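Local coordinates for CsoZ (Staphylococcus aureus, PDB 6FF1), which is probably a copper metallochaperone that serves copper homeostasis and is built as a small heavy-metal-associated domain, at residues E59-D62 against K66-F69; Q33-I38 against Q42-Y47; S26-V31 against L53-K58. All blocks are in the same frame, centred on the assembly; numbering follows the deposited sequence. Where two conformers were deposited one is given.

Interaction 1. Residues E59-D62 against K66-F69; sequences EIYD and KIVF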
loop_
_atom_site.group_PDB
_atom_site.type_symbol
_atom_site.label_atom_id
_atom_site.label_comp_id
_atom_site.label_asym_id
_atom_site.label_seq_id
_atom_site.Cartn_x
_atom_site.Cartn_y
_atom_site.Cartn_z
ATOM N N GLU A 59 3.013 6.811 1.733
ATOM C CA GLU A 59 1.638 7.072 1.297
ATOM C C GLU A 59 0.618 6.508 2.262
ATOM O O GLU A 59 -0.384 7.161 2.577
ATOM C CB GLU A 59 1.397 6.514 -0.082
ATOM C CG GLU A 59 -0.011 6.741 -0.607
ATOM C CD GLU A 59 -0.405 8.191 -0.721
ATOM O OE1 GLU A 59 0.446 9.043 -1.014
ATOM O OE2 GLU A 59 -1.601 8.550 -0.639
ATOM N N ILE A 60 0.911 5.319 2.786
ATOM C CA ILE A 60 0.044 4.726 3.824
ATOM C C ILE A 60 -0.078 5.637 4.999
ATOM O O ILE A 60 -1.159 5.878 5.512
ATOM C CB ILE A 60 0.495 3.320 4.124
ATOM C CG1 ILE A 60 0.346 2.445 2.881
ATOM C CG2 ILE A 60 -0.238 2.729 5.324
ATOM C CD1 ILE A 60 1.048 1.070 2.981
ATOM N N TYR A 61 1.068 6.100 5.503
ATOM C CA TYR A 61 1.083 7.002 6.618
ATOM C C TYR A 61 0.416 8.347 6.310
ATOM O O TYR A 61 -0.290 8.924 7.151
ATOM C CB TYR A 61 2.521 7.216 7.141
ATOM C CG TYR A 61 2.871 6.207 8.181
ATOM C CD1 TYR A 61 3.105 4.904 7.824
ATOM C CD2 TYR A 61 2.868 6.526 9.508
ATOM C CE1 TYR A 61 3.343 3.948 8.781
ATOM C CE2 TYR A 61 3.142 5.567 10.475
ATOM C CZ TYR A 61 3.325 4.278 10.096
ATOM O OH TYR A 61 3.530 3.263 11.009
ATOM N N ASP A 62 0.654 8.859 5.116
ATOM C CA ASP A 62 0.036 10.138 4.737
ATOM C C ASP A 62 -1.476 10.098 4.729
ATOM O O ASP A 62 -2.146 11.109 4.974
ATOM C CB ASP A 62 0.547 10.601 3.373
ATOM C CG ASP A 62 1.984 11.107 3.421
ATOM O OD1 ASP A 62 2.533 11.306 4.532
ATOM O OD2 ASP A 62 2.520 11.282 2.327
ATOM N N LYS A 66 -1.381 3.223 9.952
ATOM C CA LYS A 66 -0.108 2.781 10.572
ATOM C C LYS A 66 0.294 1.469 9.994
ATOM O O LYS A 66 -0.501 0.763 9.388
ATOM C CB LYS A 66 -0.260 2.701 12.068
ATOM C CG LYS A 66 -0.731 3.970 12.711
ATOM C CD LYS A 66 0.281 5.074 12.620
ATOM C CE LYS A 66 -0.241 6.424 13.138
ATOM N NZ LYS A 66 -0.606 6.297 14.571
ATOM N N ILE A 67 1.547 1.116 10.264
ATOM C CA ILE A 67 2.167 -0.073 9.794
ATOM C C ILE A 67 2.825 -0.781 10.956
ATOM O O ILE A 67 3.397 -0.129 11.813
ATOM C CB ILE A 67 3.158 0.187 8.650
ATOM C CG1 ILE A 67 2.403 0.766 7.452
ATOM C CG2 ILE A 67 3.901 -1.063 8.250
ATOM C CD1 ILE A 67 3.336 1.262 6.374
ATOM N N VAL A 68 2.730 -2.073 10.961
ATOM C CA VAL A 68 3.532 -2.914 11.817
ATOM C C VAL A 68 4.797 -3.237 11.066
ATOM O O VAL A 68 4.760 -3.885 10.047
ATOM C CB VAL A 68 2.796 -4.187 12.270
ATOM C CG1 VAL A 68 3.646 -4.953 13.237
ATOM C CG2 VAL A 68 1.486 -3.839 12.913
ATOM N N PHE A 69 5.921 -2.830 11.657
ATOM C CA PHE A 69 7.222 -3.124 11.096
ATOM C C PHE A 69 7.887 -4.352 11.708
ATOM O O PHE A 69 8.893 -4.801 11.167
ATOM C CB PHE A 69 8.149 -1.911 11.250
ATOM C CG PHE A 69 7.612 -0.657 10.551
ATOM C CD1 PHE A 69 7.580 -0.564 9.185
ATOM C CD2 PHE A 69 7.145 0.417 11.252
ATOM C CE1 PHE A 69 7.064 0.550 8.560
ATOM C CE2 PHE A 69 6.635 1.535 10.654
ATOM C CZ PHE A 69 6.623 1.605 9.286
#

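Interaction 2. Residues Q33-I38 against Q42-Y47; sequences QVNINI and QVTVSY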
loop_
_atom_site.group_PDB
_atom_site.type_symbol
_atom_site.label_atom_id
_atom_site.label_comp_id
_atom_site.label_asym_id
_atom_site.label_seq_id
_atom_site.Cartn_x
_atom_site.Cartn_y
_atom_site.Cartn_z
ATOM N N GLN A 33 1.076 -4.261 -9.323
ATOM C CA GLN A 33 -0.035 -4.955 -8.682
ATOM C C GLN A 33 -0.196 -4.434 -7.244
ATOM O O GLN A 33 0.784 -4.306 -6.498
ATOM C CB GLN A 33 0.196 -6.456 -8.735
ATOM C CG GLN A 33 0.171 -7.082 -10.156
ATOM C CD GLN A 33 1.529 -7.344 -10.761
ATOM O OE1 GLN A 33 2.424 -6.537 -10.625
ATOM N NE2 GLN A 33 1.692 -8.461 -11.435
ATOM N N VAL A 34 -1.428 -4.195 -6.813
ATOM C CA VAL A 34 -1.734 -3.795 -5.461
ATOM C C VAL A 34 -3.033 -4.478 -5.020
ATOM O O VAL A 34 -3.991 -4.475 -5.779
ATOM C CB VAL A 34 -1.963 -2.283 -5.309
ATOM C CG1 VAL A 34 -2.362 -1.890 -3.881
ATOM C CG2 VAL A 34 -0.759 -1.508 -5.783
ATOM N N ASN A 35 -3.031 -5.069 -3.849
ATOM C CA ASN A 35 -4.246 -5.604 -3.255
ATOM C C ASN A 35 -4.287 -5.278 -1.803
ATOM O O ASN A 35 -3.284 -5.463 -1.125
ATOM C CB ASN A 35 -4.317 -7.123 -3.384
ATOM C CG ASN A 35 -5.557 -7.680 -2.793
ATOM O OD1 ASN A 35 -5.559 -8.212 -1.667
ATOM N ND2 ASN A 35 -6.622 -7.530 -3.537
ATOM N N ILE A 36 -5.420 -4.819 -1.315
ATOM C CA ILE A 36 -5.613 -4.504 0.058
ATOM C C ILE A 36 -6.725 -5.384 0.612
ATOM O O ILE A 36 -7.813 -5.387 0.085
ATOM C CB ILE A 36 -5.934 -3.079 0.271
ATOM C CG1 ILE A 36 -4.835 -2.200 -0.386
ATOM C CG2 ILE A 36 -6.113 -2.788 1.743
ATOM C CD1 ILE A 36 -4.938 -0.721 -0.115
ATOM N N ASN A 37 -6.423 -6.121 1.668
ATOM C CA ASN A 37 -7.398 -6.952 2.362
ATOM C C ASN A 37 -7.925 -6.180 3.532
ATOM O O ASN A 37 -7.223 -5.908 4.510
ATOM C CB ASN A 37 -6.748 -8.236 2.782
ATOM C CG ASN A 37 -7.694 -9.213 3.472
ATOM O OD1 ASN A 37 -8.478 -8.836 4.306
ATOM N ND2 ASN A 37 -7.514 -10.480 3.195
ATOM N N ILE A 38 -9.216 -5.818 3.474
ATOM C CA ILE A 38 -9.770 -4.999 4.518
ATOM C C ILE A 38 -9.896 -5.708 5.859
ATOM O O ILE A 38 -9.884 -5.056 6.905
ATOM C CB ILE A 38 -11.148 -4.421 4.048
ATOM C CG1 ILE A 38 -11.570 -3.224 4.886
ATOM C CG2 ILE A 38 -12.215 -5.468 4.023
ATOM C CD1 ILE A 38 -12.785 -2.536 4.320
ATOM N N GLN A 42 -3.678 -6.314 5.292
ATOM C CA GLN A 42 -2.515 -6.592 4.488
ATOM C C GLN A 42 -2.622 -5.926 3.153
ATOM O O GLN A 42 -3.600 -6.103 2.426
ATOM C CB GLN A 42 -2.357 -8.092 4.298
ATOM C CG GLN A 42 -1.984 -8.750 5.632
ATOM C CD GLN A 42 -1.921 -10.253 5.506
ATOM O OE1 GLN A 42 -1.674 -10.757 4.428
ATOM N NE2 GLN A 42 -2.110 -10.949 6.616
ATOM N N VAL A 43 -1.542 -5.220 2.809
ATOM C CA VAL A 43 -1.405 -4.556 1.535
ATOM C C VAL A 43 -0.321 -5.263 0.803
ATOM O O VAL A 43 0.848 -5.262 1.238
ATOM C CB VAL A 43 -1.068 -3.068 1.736
ATOM C CG1 VAL A 43 -0.771 -2.388 0.415
ATOM C CG2 VAL A 43 -2.157 -2.365 2.499
ATOM N N THR A 44 -0.642 -5.952 -0.268
ATOM C CA THR A 44 0.369 -6.633 -1.077
ATOM C C THR A 44 0.654 -5.817 -2.290
ATOM O O THR A 44 -0.276 -5.377 -2.982
ATOM C CB THR A 44 -0.022 -8.051 -1.534
ATOM O OG1 THR A 44 -1.260 -8.021 -2.249
ATOM C CG2 THR A 44 -0.151 -8.969 -0.327
ATOM N N VAL A 45 1.931 -5.618 -2.576
ATOM C CA VAL A 45 2.350 -4.701 -3.608
ATOM C C VAL A 45 3.492 -5.331 -4.377
ATOM O O VAL A 45 4.393 -5.886 -3.793
ATOM C CB VAL A 45 2.746 -3.373 -3.002
ATOM C CG1 VAL A 45 1.671 -2.570 -2.385
ATOM C CG2 VAL A 45 3.830 -3.481 -2.000
ATOM N N SER A 46 3.473 -5.161 -5.699
ATOM C CA SER A 46 4.581 -5.479 -6.581
ATOM C C SER A 46 5.051 -4.196 -7.219
ATOM O O SER A 46 4.250 -3.390 -7.721
ATOM C CB SER A 46 4.158 -6.447 -7.675
ATOM O OG SER A 46 3.735 -7.633 -7.097
ATOM N N TYR A 47 6.361 -3.945 -7.127
ATOM C CA TYR A 47 6.845 -2.639 -7.501
ATOM C C TYR A 47 8.327 -2.694 -7.880
ATOM O O TYR A 47 9.045 -3.612 -7.539
ATOM C CB TYR A 47 6.700 -1.655 -6.327
ATOM C CG TYR A 47 7.478 -2.035 -5.103
ATOM C CD1 TYR A 47 6.950 -2.889 -4.195
ATOM C CD2 TYR A 47 8.776 -1.601 -4.889
ATOM C CE1 TYR A 47 7.686 -3.350 -3.104
ATOM C CE2 TYR A 47 9.484 -2.027 -3.812
ATOM C CZ TYR A 47 8.937 -2.879 -2.905
ATOM O OH TYR A 47 9.710 -3.281 -1.819
HETATM O O HOH W 1 -3.352 -8.207 0.535
#

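Interaction 3. Residues S26-V31 against L53-K58; sequences SNMIGV and LNSIEK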
loop_
_atom_site.group_PDB
_atom_site.type_symbol
_atom_site.label_atom_id
_atom_site.label_comp_id
_atom_site.label_asym_id
_atom_site.label_seq_id
_atom_site.Cartn_x
_atom_site.Cartn_y
_atom_site.Cartn_z
ATOM N N SER A 26 -1.306 2.378 -6.330
ATOM C CA SER A 26 -1.197 1.798 -7.646
ATOM C C SER A 26 -0.645 2.813 -8.645
ATOM O O SER A 26 0.050 2.435 -9.558
ATOM C CB SER A 26 -2.564 1.370 -8.197
ATOM O OG SER A 26 -3.027 0.260 -7.476
ATOM N N ASN A 27 -1.023 4.045 -8.507
ATOM C CA ASN A 27 -0.632 5.084 -9.445
ATOM C C ASN A 27 0.734 5.676 -9.244
ATOM O O ASN A 27 1.216 6.454 -10.082
ATOM C CB ASN A 27 -1.690 6.174 -9.542
ATOM C CG ASN A 27 -2.996 5.645 -10.199
ATOM O OD1 ASN A 27 -3.027 4.572 -10.779
ATOM N ND2 ASN A 27 -4.033 6.387 -10.026
ATOM N N MET A 28 1.421 5.251 -8.177
ATOM C CA MET A 28 2.812 5.593 -8.059
ATOM C C MET A 28 3.577 4.938 -9.195
ATOM O O MET A 28 3.370 3.781 -9.525
ATOM C CB MET A 28 3.356 5.086 -6.722
ATOM C CG MET A 28 2.750 5.777 -5.558
ATOM S SD MET A 28 3.279 4.998 -4.003
ATOM C CE MET A 28 4.930 5.384 -3.949
ATOM N N ILE A 29 4.478 5.713 -9.814
ATOM C CA ILE A 29 5.290 5.142 -10.869
ATOM C C ILE A 29 6.114 3.987 -10.334
ATOM O O ILE A 29 6.749 4.127 -9.303
ATOM C CB ILE A 29 6.163 6.165 -11.555
ATOM C CG1 ILE A 29 5.304 7.267 -12.160
ATOM C CG2 ILE A 29 7.031 5.479 -12.613
ATOM C CD1 ILE A 29 4.426 6.853 -13.279
ATOM N N GLY A 30 6.067 2.845 -11.009
ATOM C CA GLY A 30 6.779 1.657 -10.577
ATOM C C GLY A 30 5.960 0.676 -9.794
ATOM O O GLY A 30 6.409 -0.441 -9.585
ATOM N N VAL A 31 4.780 1.118 -9.322
ATOM C CA VAL A 31 3.908 0.186 -8.596
ATOM C C VAL A 31 2.949 -0.451 -9.596
ATOM O O VAL A 31 2.197 0.258 -10.250
ATOM C CB VAL A 31 3.118 0.879 -7.485
ATOM C CG1 VAL A 31 2.183 -0.150 -6.853
ATOM C CG2 VAL A 31 4.074 1.463 -6.443
ATOM N N LEU A 53 9.829 0.556 -0.984
ATOM C CA LEU A 53 8.973 0.287 0.172
ATOM C C LEU A 53 8.731 1.550 0.938
ATOM O O LEU A 53 7.625 1.829 1.421
ATOM C CB LEU A 53 9.595 -0.793 1.032
ATOM C CG LEU A 53 8.768 -1.243 2.209
ATOM C CD1 LEU A 53 7.471 -1.810 1.767
ATOM C CD2 LEU A 53 9.530 -2.254 3.049
ATOM N N ASN A 54 9.792 2.343 1.170
ATOM C CA ASN A 54 9.622 3.518 1.953
ATOM C C ASN A 54 8.599 4.498 1.392
ATOM O O ASN A 54 7.839 5.129 2.127
ATOM C CB ASN A 54 10.957 4.238 2.216
ATOM C CG ASN A 54 11.798 3.536 3.252
ATOM O OD1 ASN A 54 11.405 2.540 3.848
ATOM N ND2 ASN A 54 13.020 4.032 3.413
ATOM N N SER A 55 8.627 4.684 0.080
ATOM C CA SER A 55 7.694 5.654 -0.542
ATOM C C SER A 55 6.247 5.101 -0.510
ATOM O O SER A 55 5.330 5.869 -0.322
ATOM C CB SER A 55 8.117 6.025 -1.969
ATOM O OG SER A 55 8.121 4.925 -2.894
ATOM N N ILE A 56 6.085 3.792 -0.649
ATOM C CA ILE A 56 4.745 3.193 -0.513
ATOM C C ILE A 56 4.231 3.368 0.896
ATOM O O ILE A 56 3.102 3.748 1.151
ATOM C CB ILE A 56 4.813 1.754 -0.939
ATOM C CG1 ILE A 56 5.138 1.643 -2.414
ATOM C CG2 ILE A 56 3.494 1.057 -0.642
ATOM C CD1 ILE A 56 5.526 0.249 -2.873
ATOM N N GLU A 57 5.119 3.060 1.852
ATOM C CA GLU A 57 4.756 3.232 3.243
ATOM C C GLU A 57 4.429 4.664 3.624
ATOM O O GLU A 57 3.534 4.912 4.407
ATOM C CB GLU A 57 5.840 2.628 4.149
ATOM C CG GLU A 57 5.894 1.111 3.919
ATOM C CD GLU A 57 6.847 0.400 4.783
ATOM O OE1 GLU A 57 7.910 1.040 5.136
ATOM O OE2 GLU A 57 6.512 -0.748 5.152
ATOM N N LYS A 58 5.156 5.606 3.033
ATOM C CA LYS A 58 4.874 6.985 3.305
ATOM C C LYS A 58 3.444 7.328 2.869
ATOM O O LYS A 58 2.760 8.080 3.548
ATOM C CB LYS A 58 5.886 7.867 2.602
ATOM C CG LYS A 58 5.588 9.347 2.739
ATOM C CD LYS A 58 6.645 10.257 2.128
ATOM C CE LYS A 58 6.412 11.717 2.499
ATOM N NZ LYS A 58 5.204 12.288 1.886
#

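Interaction 1. Residues E59-D62 against K66-F69
Tyr61, in the last turn of helix 53-62, and Lys66, at the start of strand 66-68, bring the two backbones nearest each other, 5.9 Å between their CA atoms. The Tyr61 side chain makes the main connection. With chi1 at -89° its ring extends from the helix across the first two residues of the strand, and the phenol oxygen ends over the backbone of the strand. There Tyr61 OH accepts the hydrogen of Ile67 N at 3.0 Å, a somewhat bent bond with an angle of 149° at the hydrogen. CE1 and CE2 of the ring meet different neighbours. Ile67 CD1 lies in the ring plane at the edge, 3.6 Å from Tyr61 CE1, and Ile67 CG1 approaches the same carbon obliquely. A bend at chi2 (-67°) brings Lys66 CD to 3.6 Å from Tyr61 CE2, the lysine chain running across the tyrosine at about a right angle. Beyond the hydroxyl, Phe69 CE2 comes within 3.6 Å of Tyr61 OH, while Ile67 CG2 lies against one face of the Phe69 ring. Deeper in, Ile60 CG2 packs on Ile67 CG1 at 3.9 Å, and the two isoleucines, crossing at about a right angle, both touch Ile7 of strand 3-10. Lys66 and Val68 pair through their backbones with Ala10 and Tyr8 of that strand. Ile67, on the outermost strand of the sheet, gives its amide hydrogen to a side chain instead. The hydroxyl thus supplies an acceptor for one edge-strand amide that a further strand might otherwise have met, and this single directional bond, beside aliphatic and aromatic carbon of Ile67, Lys66 and Phe69, ties the C-terminal strand to the C-terminal end of helix 53-62.

Interaction 2. Residues Q33-I38 against Q42-Y47
Ile36 and Val43 form a non-hydrogen-bonded pair across two antiparallel strands, their side chains side by side and pointing the same way, with Ile36 CG1 3.9 Å from Val43 CG2. Val34 and Val45 form the next such pair on this apolar face, at 4.3 Å between Val34 CG2 and Val45 CG1. Helix 15-26 covers the face: Val34 touches Ile25, and Ile36 touches Leu21 and Thr22. Between these pairs Asn35 and Thr44 are the hydrogen-bonded pair. Asn35 N reaches Thr44 O at 2.9 Å, and Thr44 N returns to Asn35 O at 2.8 Å. Asn37 N to Gln42 O, nearly straight at 173°, and Ser46 N to Gln33 O extend the ladder to both sides. The face of Asn35 and Thr44 is polar and more exposed, although Asn35 CB and Thr44 OG1 still meet at 3.4 Å. Asn35, with CG anti to its own N (chi1 -179°), holds its amide out beside the neighbouring strand, where a water can donate to Asn35 OD1 (3.1 Å) or to Gln42 O (2.8 Å). Farther along, Gln33 bends so that its OE1 comes 3.4 Å from Ser46 CB. Near the turn Asn37 OD1 accepts from Asp40 N. An apolar face covered by helices and a polar, hydrated one characterise this beta hairpin of the ferredoxin-like, open-faced sandwich of heavy-metal-associated domains.

Interaction 3. Residues S26-V31 against L53-K58
Met28 runs extended through chi2 (173°) and then bends at chi3 (68°), which sets its terminal methyl against Ser55 and Ile56 on the first turns of helix 53-62. The CE atom does the touching: it is 3.4 Å from Ser55 OG and also near Ser55 O. The same methyl lies 4.0 Å from Ile56 CG1, with the methionine and isoleucine chains passing at a slant. Ile56, its own chain extended to CD1, continues inward past the sulfur and meets Val31 end to end, CD1 to Val31 CG2 4.0 Å. Met28 and Val31 are the first and last residues of a type II beta turn closed by Val31 N to Met28 O at 3.0 Å, and this turn presents both side chains to the same helix. Gly30 supplies the positive phi (97°) of the turn. Val31 and Ile56 also both touch Ile25 of helix 15-26 and Tyr47 of strand 42-47, so the inner end of the contact belongs to the hydrophobic core, while Met28 and Ser55 lie nearer its margin. Ser55 uses its N to bond Asn52 OD1, and its OG is hydrogen-bonded close by in the chain, so the methyl meets a hydroxyl that is already engaged. The contact probably rests mainly on dispersion, with perhaps a weak electrostatic share where the methyl meets the serine oxygens, and lacks a directional bond to fix the turn on the helix.

In the fold
Helix 53-62 serves both interaction 1 and interaction 3, whose centres are 12 Å apart; Glu57 joins them, its CG 3.5 Å from Ile67 CD1. Interaction 2 lies within the loop that interaction 3 closes and touches it through Tyr47, whose CD1 is 3.7 Å from Ile56 CD1, and also through Val34, whose CG2 is 3.3 Å from Ser26 OG. Interactions 1 and 2 belong to the same sheet and lie on opposite sides of the chain's centre. The side chains of Lys66 and Ile36 are each about 10 Å from that of Glu13, seen to bind calcium in a structure of this protein though not holding the ion in this chain. A calcium ion lies about 11 Å from the Lys66 side chain. Interaction 3 is remote from Glu13.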